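Local coordinates for metallo-beta-lactamase family protein (Staphylococcus aureus, PDB 3R2U) that belongs to the metallo-beta-lactamase superfamily, binds an iron ion and, carrying a rhodanese-like domain as well, probably acts on small sulfur compounds, at residues Leu237-Glu240 with Lys241-Trp245; Phe255-Lys258 with Leu259-Gln263; Ile342-Tyr345 with His346-Ser349. All coordinates share one frame; numbering follows the deposited sequence. Where two conformers were deposited one is given.

Contact 1: Leu237-Glu240 with Lys241-Trp245; sequences LGYE and KQTNW
E240 and N244 meet one turn apart at the C-terminal end of the short alpha-helix 237-243, which follows edge strand 235-236 of the metallo-beta-lactamase fold. The backbone supplies the scaffold: N244 N donates to E240 O at 2.8 Å, although N244 itself has already left helical angles. Along the E240 side chain, CB passes N244 CB at 4.0 Å. CG stands anti to the carbonyl carbon, and a turn about CB-CG (chi2 -58°) bends the chain so that the carboxylate reaches N244. There OE1 accepts from N244 ND2 at 2.8 Å, with an N-H...O angle of 152° and the approach nearly along the C-O axis; ND2 bonds to D175 O as well. Carboxylate and amide planes stand 84° apart, so the two groups meet crosswise and do not stack. The carboxylate has further grips: OE1 also accepts from G174 N, while OE2 bonds to S235 OG and accepts a hydrogen bond from a water at 2.7 Å. That water gives another hydrogen bond to T243 OG1, linking the two side chains. With several partners on two oxygens, the buried carboxylate is fixed in rotation and probably stays charged. On another side of the helix, K241 runs extended past L237, its CE against L237 CG, until NZ reaches a salt bridge with D211. The ring of Y239, which also packs on M163 of the second subunit, is covered on one face by T243: its CG2 lies 4.0 Å from the Y239 ring centroid, a CH-pi contact. T243 grips the Y239 carbonyl twice, since Y239 O accepts from T243 N at 3.0 Å and, from above the carbonyl plane, from T243 OG1 at 2.9 Å.

Contact 2: Phe255-Lys258 with Leu259-Gln263; sequences FIDK and LISDQ
F255 O receives L259 N at 2.8 Å and I256 O receives I260 N at 2.9 Å, two i to i+4 bonds in the last regular turn of helix 252-260. Both are fairly straight, with N-H...O angles of 158° and 164°. The helix stops at S261, whose backbone is extended, and D262 then takes positive phi and psi before the chain continues to Q263. Side chains four residues apart pair along the helix. F255 and L259 lie alongside one another, pointing the same way, with F255 CE1 4.1 Å from L259 CD2. I256 and I260 repeat this: I260 CG1 sits between its own backbone N and carbonyl carbon (chi1 73°), which carries CD1 to 3.8 Å from I256 CG2. The F255 ring also meets F200 edge-to-face, and I256 and L259 rest on A196 of helix 191-206. At the helix end the contacts turn polar. S261 OG lies 2.7 Å from D257 O. In the conformer modelled here, D257 OD1 is equally near, but D257 has two deposited conformers and the hydroxyl has one proton, so which acceptor it serves is not settled. Beyond the turn, Q263 folds back on a bent chain, and its NE2 donates to S261 O at 3.0 Å, closing the loop over D262. Buried F255, I256 and L259 against helix 191-206, with exposed D257 and with K258 in a cation-pi contact with W245, mark the final turn of an amphipathic alpha-helix packed on a neighbouring helix.

Contact 3: Ile342-Tyr345 with His346-Ser349; sequences IGDY and HLVS
D344 caps the start of helix 345-356 through its side chain, and L347 N is the group it caps. In this N-cap bond L347 N donates to D344 OD2 at 3.0 Å with an N-H...O angle of 169°. Although the bond is straight, the donor lies 44° out of the carboxylate plane. D344 CG, set between its own backbone N and carbonyl carbon (chi1 66°), is what turns the carboxylate over the helix end. The helix dipole and the N-H groups would help to stabilise its negative charge. A water extends the cap: it donates a hydrogen bond to D344 OD2 at 2.9 Å and accepts one from H346 N at 3.0 Å, thus serving an amide of the first turn. Main-chain bonds begin at once. V348 N donates to D344 O at 2.9 Å, and S349 N follows with Y345 O at 3.1 Å. A side-chain bond is added inside the turn, where S349 OG donates to H346 O at 2.7 Å. Van der Waals contacts complete the set. V348 CG2 lies 3.4 Å from D344 O and 3.7 Å from G343 O, leaning back over the loop that leads in, and V348 also packs on V289. L347 crosses D344 at about a right angle, with its CB against the carboxylate, and goes on to L302 and Y321. Y345 lies on S60 of the third subunit. Strand 339-342, a tight loop and an N-capped helix make the first half of a beta-alpha-beta crossover to parallel strand 363-367. This strand-loop-helix order resembles that of rhodanese-like folds, where the active-site loop follows such a strand; I342-S349 contains no cysteine, so no catalytic role is implied.

Overall arrangement
The three contacts come in series along the chain and are all local to one helix or its end. Contacts 1 and 2 belong to consecutive helices, 237-243 and 252-260, with centres about 19 Å apart. They touch through W245, whose ring meets F255 and makes a cation-pi contact with K258, so the chain leaving the first helix packs directly on the second. Contact 3 lies about 44 Å from contact 1, across the chain's centre, and about 41 Å from contact 2, centre to centre. The first two lie near the iron-binding part, the L259 side chain of contact 2 being about 13 Å from the bound iron, while the third belongs to the alpha/beta unit of the four-stranded parallel sheet containing strand 339-342.

Contact 1: Leu237-Glu240 with Lys241-Trp245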
ATOM      1  N   LEU A 237       4.074 -37.707  -8.916  1.00 19.83           N
ATOM      2  CA  LEU A 237       4.115 -38.592 -10.062  1.00 20.19           C
ATOM      3  C   LEU A 237       3.106 -39.723  -9.946  1.00 20.81           C
ATOM      4  O   LEU A 237       2.396 -40.032 -10.904  1.00 21.28           O
ATOM      5  CB  LEU A 237       5.540 -39.138 -10.265  1.00 20.27           C
ATOM      6  CG  LEU A 237       5.759 -40.107 -11.445  1.00 21.97           C
ATOM      7  CD1 LEU A 237       5.254 -39.529 -12.773  1.00 19.55           C
ATOM      8  CD2 LEU A 237       7.239 -40.514 -11.558  1.00 22.94           C
ATOM      9  N   GLY A 238       3.025 -40.326  -8.761  1.00 21.96           N
ATOM     10  CA  GLY A 238       2.103 -41.421  -8.535  1.00 21.82           C
ATOM     11  C   GLY A 238       0.664 -40.973  -8.683  1.00 20.64           C
ATOM     12  O   GLY A 238      -0.171 -41.737  -9.145  1.00 20.79           O
ATOM     13  N   TYR A 239       0.369 -39.731  -8.285  1.00 20.03           N
ATOM     14  CA  TYR A 239      -1.000 -39.228  -8.390  1.00 20.20           C
ATOM     15  C   TYR A 239      -1.324 -38.967  -9.857  1.00 20.82           C
ATOM     16  O   TYR A 239      -2.424 -39.266 -10.307  1.00 21.19           O
ATOM     17  CB  TYR A 239      -1.254 -37.974  -7.528  1.00 19.22           C
ATOM     18  CG  TYR A 239      -2.731 -37.586  -7.496  1.00 18.51           C
ATOM     19  CD1 TYR A 239      -3.626 -38.245  -6.656  1.00 17.51           C
ATOM     20  CD2 TYR A 239      -3.231 -36.578  -8.308  1.00 21.46           C
ATOM     21  CE1 TYR A 239      -4.978 -37.919  -6.634  1.00 19.82           C
ATOM     22  CE2 TYR A 239      -4.601 -36.241  -8.292  1.00 19.18           C
ATOM     23  CZ  TYR A 239      -5.462 -36.914  -7.452  1.00 21.39           C
ATOM     24  OH  TYR A 239      -6.810 -36.594  -7.413  1.00 22.86           O
ATOM     25  N   GLU A 240      -0.363 -38.419 -10.596  1.00 20.52           N
ATOM     26  CA  GLU A 240      -0.574 -38.182 -12.008  1.00 21.28           C
ATOM     27  C   GLU A 240      -0.733 -39.505 -12.763  1.00 22.55           C
ATOM     28  O   GLU A 240      -1.530 -39.596 -13.681  1.00 22.36           O
ATOM     29  CB  GLU A 240       0.544 -37.325 -12.597  1.00 21.93           C
ATOM     30  CG  GLU A 240       0.565 -35.913 -12.033  1.00 23.15           C
ATOM     31  CD  GLU A 240      -0.740 -35.171 -12.260  1.00 26.33           C
ATOM     32  OE1 GLU A 240      -1.121 -35.006 -13.440  1.00 25.41           O
ATOM     33  OE2 GLU A 240      -1.373 -34.742 -11.257  1.00 23.80           O
ATOM     34  N   LYS A 241      -0.007 -40.548 -12.357  1.00 23.39           N
ATOM     35  CA  LYS A 241      -0.169 -41.844 -13.006  1.00 23.55           C
ATOM     36  C   LYS A 241      -1.599 -42.366 -12.843  1.00 23.66           C
ATOM     37  O   LYS A 241      -2.124 -43.022 -13.736  1.00 23.77           O
ATOM     38  CB  LYS A 241       0.832 -42.868 -12.477  1.00 24.11           C
ATOM     39  CG  LYS A 241       2.278 -42.594 -12.901  1.00 25.18           C
ATOM     40  CD  LYS A 241       3.203 -43.721 -12.438  1.00 27.25           C
ATOM     41  CE  LYS A 241       4.610 -43.605 -13.004  1.00 25.61           C
ATOM     42  NZ  LYS A 241       5.509 -44.624 -12.401  1.00 24.45           N
ATOM     43  N   GLN A 242      -2.239 -42.056 -11.719  1.00 23.66           N
ATOM     44  CA  GLN A 242      -3.613 -42.482 -11.480  1.00 23.90           C
ATOM     45  C   GLN A 242      -4.666 -41.633 -12.181  1.00 24.99           C
ATOM     46  O   GLN A 242      -5.709 -42.144 -12.557  1.00 25.82           O
ATOM     47  CB  GLN A 242      -3.949 -42.393  -9.978  1.00 24.53           C
ATOM     48  CG  GLN A 242      -3.149 -43.299  -9.080  1.00 23.44           C
ATOM     49  CD  GLN A 242      -3.541 -44.743  -9.202  1.00 28.72           C
ATOM     50  OE1 GLN A 242      -4.715 -45.070  -9.387  1.00 29.08           O
ATOM     51  NE2 GLN A 242      -2.558 -45.631  -9.068  1.00 29.49           N
ATOM     52  N   THR A 243      -4.418 -40.337 -12.330  1.00 24.76           N
ATOM     53  CA  THR A 243      -5.465 -39.422 -12.797  1.00 25.14           C
ATOM     54  C   THR A 243      -5.210 -38.640 -14.098  1.00 25.57           C
ATOM     55  O   THR A 243      -6.147 -38.125 -14.688  1.00 28.03           O
ATOM     56  CB  THR A 243      -5.759 -38.376 -11.689  1.00 24.80           C
ATOM     57  OG1 THR A 243      -4.568 -37.628 -11.414  1.00 24.08           O
ATOM     58  CG2 THR A 243      -6.247 -39.063 -10.391  1.00 22.51           C
ATOM     59  N   ASN A 244      -3.957 -38.527 -14.510  1.00 24.41           N
ATOM     60  CA  ASN A 244      -3.567 -37.797 -15.730  1.00 24.61           C
ATOM     61  C   ASN A 244      -3.607 -38.746 -16.929  1.00 25.91           C
ATOM     62  O   ASN A 244      -2.831 -39.707 -16.977  1.00 26.98           O
ATOM     63  CB  ASN A 244      -2.166 -37.229 -15.514  1.00 22.95           C
ATOM     64  CG  ASN A 244      -1.688 -36.305 -16.632  1.00 24.09           C
ATOM     65  OD1 ASN A 244      -1.999 -36.483 -17.816  1.00 24.25           O
ATOM     66  ND2 ASN A 244      -0.869 -35.329 -16.247  1.00 21.14           N
ATOM     67  N   TRP A 245      -4.493 -38.470 -17.895  1.00 26.64           N
ATOM     68  CA  TRP A 245      -4.693 -39.352 -19.079  1.00 27.96           C
ATOM     69  C   TRP A 245      -3.404 -39.741 -19.802  1.00 26.49           C
ATOM     70  O   TRP A 245      -3.278 -40.844 -20.301  1.00 25.73           O
ATOM     71  CB  TRP A 245      -5.627 -38.700 -20.108  1.00 28.27           C
ATOM     72  CG  TRP A 245      -4.983 -37.574 -20.843  1.00 28.61           C
ATOM     73  CD1 TRP A 245      -4.946 -36.266 -20.470  1.00 28.81           C
ATOM     74  CD2 TRP A 245      -4.230 -37.664 -22.060  1.00 29.97           C
ATOM     75  NE1 TRP A 245      -4.232 -35.531 -21.381  1.00 29.22           N
ATOM     76  CE2 TRP A 245      -3.786 -36.364 -22.372  1.00 31.62           C
ATOM     77  CE3 TRP A 245      -3.891 -38.717 -22.917  1.00 32.34           C
ATOM     78  CZ2 TRP A 245      -3.026 -36.087 -23.507  1.00 29.59           C
ATOM     79  CZ3 TRP A 245      -3.132 -38.443 -24.048  1.00 32.82           C
ATOM     80  CH2 TRP A 245      -2.711 -37.139 -24.332  1.00 33.22           C
TER
HETATM   81  O   HOH W   1       0.269 -44.407  -8.943  1.00 15.38           O
HETATM   82  O   HOH W   2      -4.016 -34.667 -11.542  1.00 21.31           O

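Contact 2: Phe255-Lys258 with Leu259-Gln263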
ATOM      1  N   PHE A 255      -2.470 -41.670 -28.470  1.00 35.61           N
ATOM      2  CA  PHE A 255      -1.859 -40.617 -27.676  1.00 33.91           C
ATOM      3  C   PHE A 255      -1.653 -39.382 -28.534  1.00 34.99           C
ATOM      4  O   PHE A 255      -2.080 -38.285 -28.166  1.00 33.30           O
ATOM      5  CB  PHE A 255      -0.516 -41.115 -27.140  1.00 33.90           C
ATOM      6  CG  PHE A 255       0.199 -40.134 -26.276  1.00 31.18           C
ATOM      7  CD1 PHE A 255       1.054 -39.195 -26.834  1.00 31.51           C
ATOM      8  CD2 PHE A 255       0.055 -40.173 -24.894  1.00 32.50           C
ATOM      9  CE1 PHE A 255       1.736 -38.285 -26.023  1.00 31.55           C
ATOM     10  CE2 PHE A 255       0.737 -39.266 -24.080  1.00 31.70           C
ATOM     11  CZ  PHE A 255       1.578 -38.324 -24.654  1.00 30.46           C
ATOM     12  N   ILE A 256      -1.001 -39.577 -29.681  1.00 35.23           N
ATOM     13  CA  ILE A 256      -0.731 -38.498 -30.609  1.00 37.22           C
ATOM     14  C   ILE A 256      -2.022 -37.805 -31.006  1.00 39.08           C
ATOM     15  O   ILE A 256      -2.121 -36.578 -30.921  1.00 37.17           O
ATOM     16  CB  ILE A 256      -0.041 -39.005 -31.889  1.00 38.92           C
ATOM     17  CG1 ILE A 256       1.385 -39.451 -31.579  1.00 37.67           C
ATOM     18  CG2 ILE A 256      -0.023 -37.906 -32.971  1.00 38.41           C
ATOM     19  CD1 ILE A 256       2.029 -40.203 -32.736  1.00 39.72           C
ATOM     20  N   ASP A 257      -3.009 -38.591 -31.440  0.70 40.99           N
ATOM     21  CA  ASP A 257      -4.297 -38.044 -31.859  0.70 43.32           C
ATOM     22  C   ASP A 257      -4.951 -37.208 -30.768  0.70 42.66           C
ATOM     23  O   ASP A 257      -5.399 -36.096 -31.034  0.70 42.86           O
ATOM     24  CB  ASP A 257      -5.280 -39.146 -32.263  0.70 45.11           C
ATOM     25  CG  ASP A 257      -6.614 -38.583 -32.740  0.70 46.84           C
ATOM     26  OD1 ASP A 257      -6.628 -37.742 -33.668  0.70 47.04           O
ATOM     27  OD2 ASP A 257      -7.652 -38.994 -32.198  0.70 49.42           O
ATOM     28  N   LYS A 258      -5.029 -37.744 -29.555  1.00 41.95           N
ATOM     29  CA  LYS A 258      -5.657 -37.002 -28.466  1.00 43.17           C
ATOM     30  C   LYS A 258      -4.855 -35.743 -28.150  1.00 42.97           C
ATOM     31  O   LYS A 258      -5.424 -34.672 -27.943  1.00 44.00           O
ATOM     32  CB  LYS A 258      -5.856 -37.844 -27.208  1.00 43.23           C
ATOM     33  CG  LYS A 258      -6.454 -37.007 -26.042  1.00 46.05           C
ATOM     34  CD  LYS A 258      -6.973 -37.850 -24.882  1.00 48.86           C
ATOM     35  CE  LYS A 258      -7.530 -36.963 -23.761  1.00 50.03           C
ATOM     36  NZ  LYS A 258      -8.216 -37.772 -22.702  1.00 51.09           N
ATOM     37  N   LEU A 259      -3.532 -35.866 -28.162  1.00 42.52           N
ATOM     38  CA  LEU A 259      -2.678 -34.738 -27.860  1.00 41.77           C
ATOM     39  C   LEU A 259      -2.903 -33.581 -28.832  1.00 43.94           C
ATOM     40  O   LEU A 259      -3.166 -32.453 -28.411  1.00 44.11           O
ATOM     41  CB  LEU A 259      -1.204 -35.153 -27.911  1.00 40.39           C
ATOM     42  CG  LEU A 259      -0.237 -34.129 -27.319  1.00 38.57           C
ATOM     43  CD1 LEU A 259      -0.498 -34.009 -25.809  1.00 36.45           C
ATOM     44  CD2 LEU A 259       1.212 -34.489 -27.590  1.00 32.25           C
ATOM     45  N   ILE A 260      -2.856 -33.870 -30.128  1.00 45.49           N
ATOM     46  CA  ILE A 260      -2.904 -32.808 -31.120  1.00 47.25           C
ATOM     47  C   ILE A 260      -4.223 -32.565 -31.847  1.00 49.70           C
ATOM     48  O   ILE A 260      -4.256 -31.771 -32.783  1.00 50.96           O
ATOM     49  CB  ILE A 260      -1.769 -33.003 -32.155  1.00 47.92           C
ATOM     50  CG1 ILE A 260      -2.058 -34.171 -33.098  1.00 50.00           C
ATOM     51  CG2 ILE A 260      -0.442 -33.188 -31.425  1.00 46.83           C
ATOM     52  CD1 ILE A 260      -0.964 -34.410 -34.107  1.00 51.59           C
ATOM     53  N   SER A 261      -5.308 -33.213 -31.440  1.00 50.96           N
ATOM     54  CA  SER A 261      -6.579 -32.993 -32.119  1.00 53.92           C
ATOM     55  C   SER A 261      -7.485 -32.015 -31.391  1.00 54.54           C
ATOM     56  O   SER A 261      -7.525 -31.964 -30.156  1.00 53.25           O
ATOM     57  CB  SER A 261      -7.319 -34.306 -32.359  1.00 55.28           C
ATOM     58  OG  SER A 261      -6.583 -35.113 -33.257  1.00 56.71           O
ATOM     59  N   ASP A 262      -8.203 -31.234 -32.192  1.00 57.33           N
ATOM     60  CA  ASP A 262      -9.167 -30.253 -31.708  1.00 59.14           C
ATOM     61  C   ASP A 262      -8.650 -29.420 -30.536  1.00 57.28           C
ATOM     62  O   ASP A 262      -9.264 -29.366 -29.463  1.00 57.14           O
ATOM     63  CB  ASP A 262     -10.485 -30.953 -31.355  1.00 60.92           C
ATOM     64  CG  ASP A 262     -11.104 -31.674 -32.553  1.00 65.24           C
ATOM     65  OD1 ASP A 262     -12.037 -32.477 -32.337  1.00 72.62           O
ATOM     66  OD2 ASP A 262     -10.660 -31.446 -33.702  1.00 66.85           O
ATOM     67  N   GLN A 263      -7.497 -28.792 -30.746  1.00 58.53           N
ATOM     68  CA  GLN A 263      -6.917 -27.911 -29.745  1.00 56.91           C
ATOM     69  C   GLN A 263      -7.218 -26.502 -30.225  1.00 54.97           C
ATOM     70  O   GLN A 263      -7.138 -26.226 -31.420  1.00 53.74           O
ATOM     71  CB  GLN A 263      -5.406 -28.131 -29.618  1.00 56.70           C
ATOM     72  CG  GLN A 263      -5.018 -29.549 -29.206  1.00 59.90           C
ATOM     73  CD  GLN A 263      -5.482 -29.917 -27.798  1.00 63.02           C
ATOM     74  OE1 GLN A 263      -5.310 -29.145 -26.850  1.00 64.39           O
ATOM     75  NE2 GLN A 263      -6.038 -31.119 -27.652  1.00 67.17           N
TER

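Contact 3: Ile342-Tyr345 with His346-Ser349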
ATOM      1  N   ILE A 342      -7.466   3.278 -20.985  1.00 18.67           N
ATOM      2  CA  ILE A 342      -8.512   4.081 -20.378  1.00 18.34           C
ATOM      3  C   ILE A 342      -8.771   3.556 -18.972  1.00 18.36           C
ATOM      4  O   ILE A 342      -9.039   2.362 -18.752  1.00 19.41           O
ATOM      5  CB  ILE A 342      -9.806   4.103 -21.209  1.00 19.82           C
ATOM      6  CG1 ILE A 342      -9.562   4.868 -22.518  1.00 22.67           C
ATOM      7  CG2 ILE A 342     -10.960   4.774 -20.393  1.00 18.18           C
ATOM      8  CD1 ILE A 342     -10.705   4.916 -23.411  1.00 28.22           C
ATOM      9  N   GLY A 343      -8.658   4.446 -18.003  1.00 19.21           N
ATOM     10  CA  GLY A 343      -8.904   4.099 -16.603  1.00 20.41           C
ATOM     11  C   GLY A 343      -8.306   5.151 -15.701  1.00 21.38           C
ATOM     12  O   GLY A 343      -7.727   6.128 -16.180  1.00 19.46           O
ATOM     13  N   ASP A 344      -8.448   4.965 -14.392  1.00 23.55           N
ATOM     14  CA  ASP A 344      -7.836   5.894 -13.445  1.00 24.43           C
ATOM     15  C   ASP A 344      -6.334   5.586 -13.342  1.00 24.37           C
ATOM     16  O   ASP A 344      -5.889   4.475 -13.646  1.00 23.37           O
ATOM     17  CB  ASP A 344      -8.546   5.843 -12.080  1.00 27.20           C
ATOM     18  CG  ASP A 344      -8.379   4.509 -11.380  1.00 29.12           C
ATOM     19  OD1 ASP A 344      -9.353   3.732 -11.372  1.00 40.59           O
ATOM     20  OD2 ASP A 344      -7.265   4.215 -10.883  1.00 30.59           O
ATOM     21  N   TYR A 345      -5.567   6.581 -12.893  1.00 25.05           N
ATOM     22  CA  TYR A 345      -4.109   6.504 -12.803  1.00 24.17           C
ATOM     23  C   TYR A 345      -3.567   5.194 -12.243  1.00 25.01           C
ATOM     24  O   TYR A 345      -2.651   4.606 -12.813  1.00 22.60           O
ATOM     25  CB  TYR A 345      -3.560   7.670 -11.964  1.00 24.93           C
ATOM     26  CG  TYR A 345      -2.035   7.729 -11.939  1.00 25.39           C
ATOM     27  CD1 TYR A 345      -1.299   6.992 -11.007  1.00 23.02           C
ATOM     28  CD2 TYR A 345      -1.336   8.517 -12.859  1.00 26.56           C
ATOM     29  CE1 TYR A 345       0.110   7.038 -10.995  1.00 28.29           C
ATOM     30  CE2 TYR A 345       0.052   8.570 -12.856  1.00 29.72           C
ATOM     31  CZ  TYR A 345       0.771   7.836 -11.927  1.00 29.59           C
ATOM     32  OH  TYR A 345       2.140   7.905 -11.952  1.00 29.55           O
ATOM     33  N   HIS A 346      -4.140   4.751 -11.132  1.00 25.47           N
ATOM     34  CA  HIS A 346      -3.679   3.551 -10.448  1.00 26.35           C
ATOM     35  C   HIS A 346      -3.983   2.276 -11.220  1.00 23.97           C
ATOM     36  O   HIS A 346      -3.137   1.398 -11.344  1.00 23.51           O
ATOM     37  CB  HIS A 346      -4.287   3.489  -9.028  1.00 28.18           C
ATOM     38  CG  HIS A 346      -3.864   2.287  -8.246  1.00 33.23           C
ATOM     39  ND1 HIS A 346      -2.577   2.121  -7.775  1.00 37.22           N
ATOM     40  CD2 HIS A 346      -4.558   1.196  -7.842  1.00 37.59           C
ATOM     41  CE1 HIS A 346      -2.495   0.971  -7.129  1.00 40.86           C
ATOM     42  NE2 HIS A 346      -3.681   0.391  -7.156  1.00 41.18           N
ATOM     43  N   LEU A 347      -5.200   2.157 -11.720  1.00 21.87           N
ATOM     44  CA  LEU A 347      -5.565   0.985 -12.499  1.00 21.49           C
ATOM     45  C   LEU A 347      -4.693   0.896 -13.777  1.00 19.95           C
ATOM     46  O   LEU A 347      -4.288  -0.177 -14.184  1.00 19.03           O
ATOM     47  CB  LEU A 347      -7.037   1.062 -12.876  1.00 21.62           C
ATOM     48  CG  LEU A 347      -7.615  -0.012 -13.786  1.00 22.51           C
ATOM     49  CD1 LEU A 347      -7.544  -1.351 -13.090  1.00 23.06           C
ATOM     50  CD2 LEU A 347      -9.110   0.336 -14.149  1.00 26.25           C
ATOM     51  N   VAL A 348      -4.431   2.041 -14.402  1.00 19.64           N
ATOM     52  CA  VAL A 348      -3.580   2.092 -15.580  1.00 19.56           C
ATOM     53  C   VAL A 348      -2.144   1.597 -15.218  1.00 20.09           C
ATOM     54  O   VAL A 348      -1.526   0.861 -15.978  1.00 17.35           O
ATOM     55  CB  VAL A 348      -3.535   3.512 -16.146  1.00 20.75           C
ATOM     56  CG1 VAL A 348      -2.316   3.719 -17.039  1.00 18.60           C
ATOM     57  CG2 VAL A 348      -4.866   3.840 -16.844  1.00 20.32           C
ATOM     58  N   SER A 349      -1.650   1.957 -14.041  1.00 19.62           N
ATOM     59  CA  SER A 349      -0.303   1.554 -13.666  1.00 21.22           C
ATOM     60  C   SER A 349      -0.223   0.035 -13.432  1.00 20.27           C
ATOM     61  O   SER A 349       0.772  -0.581 -13.777  1.00 19.54           O
ATOM     62  CB  SER A 349       0.190   2.341 -12.439  1.00 22.27           C
ATOM     63  OG  SER A 349      -0.486   1.875 -11.289  1.00 28.90           O
TER
HETATM   64  O   HOH W   3      -6.033   6.292  -9.332  1.00 25.86           O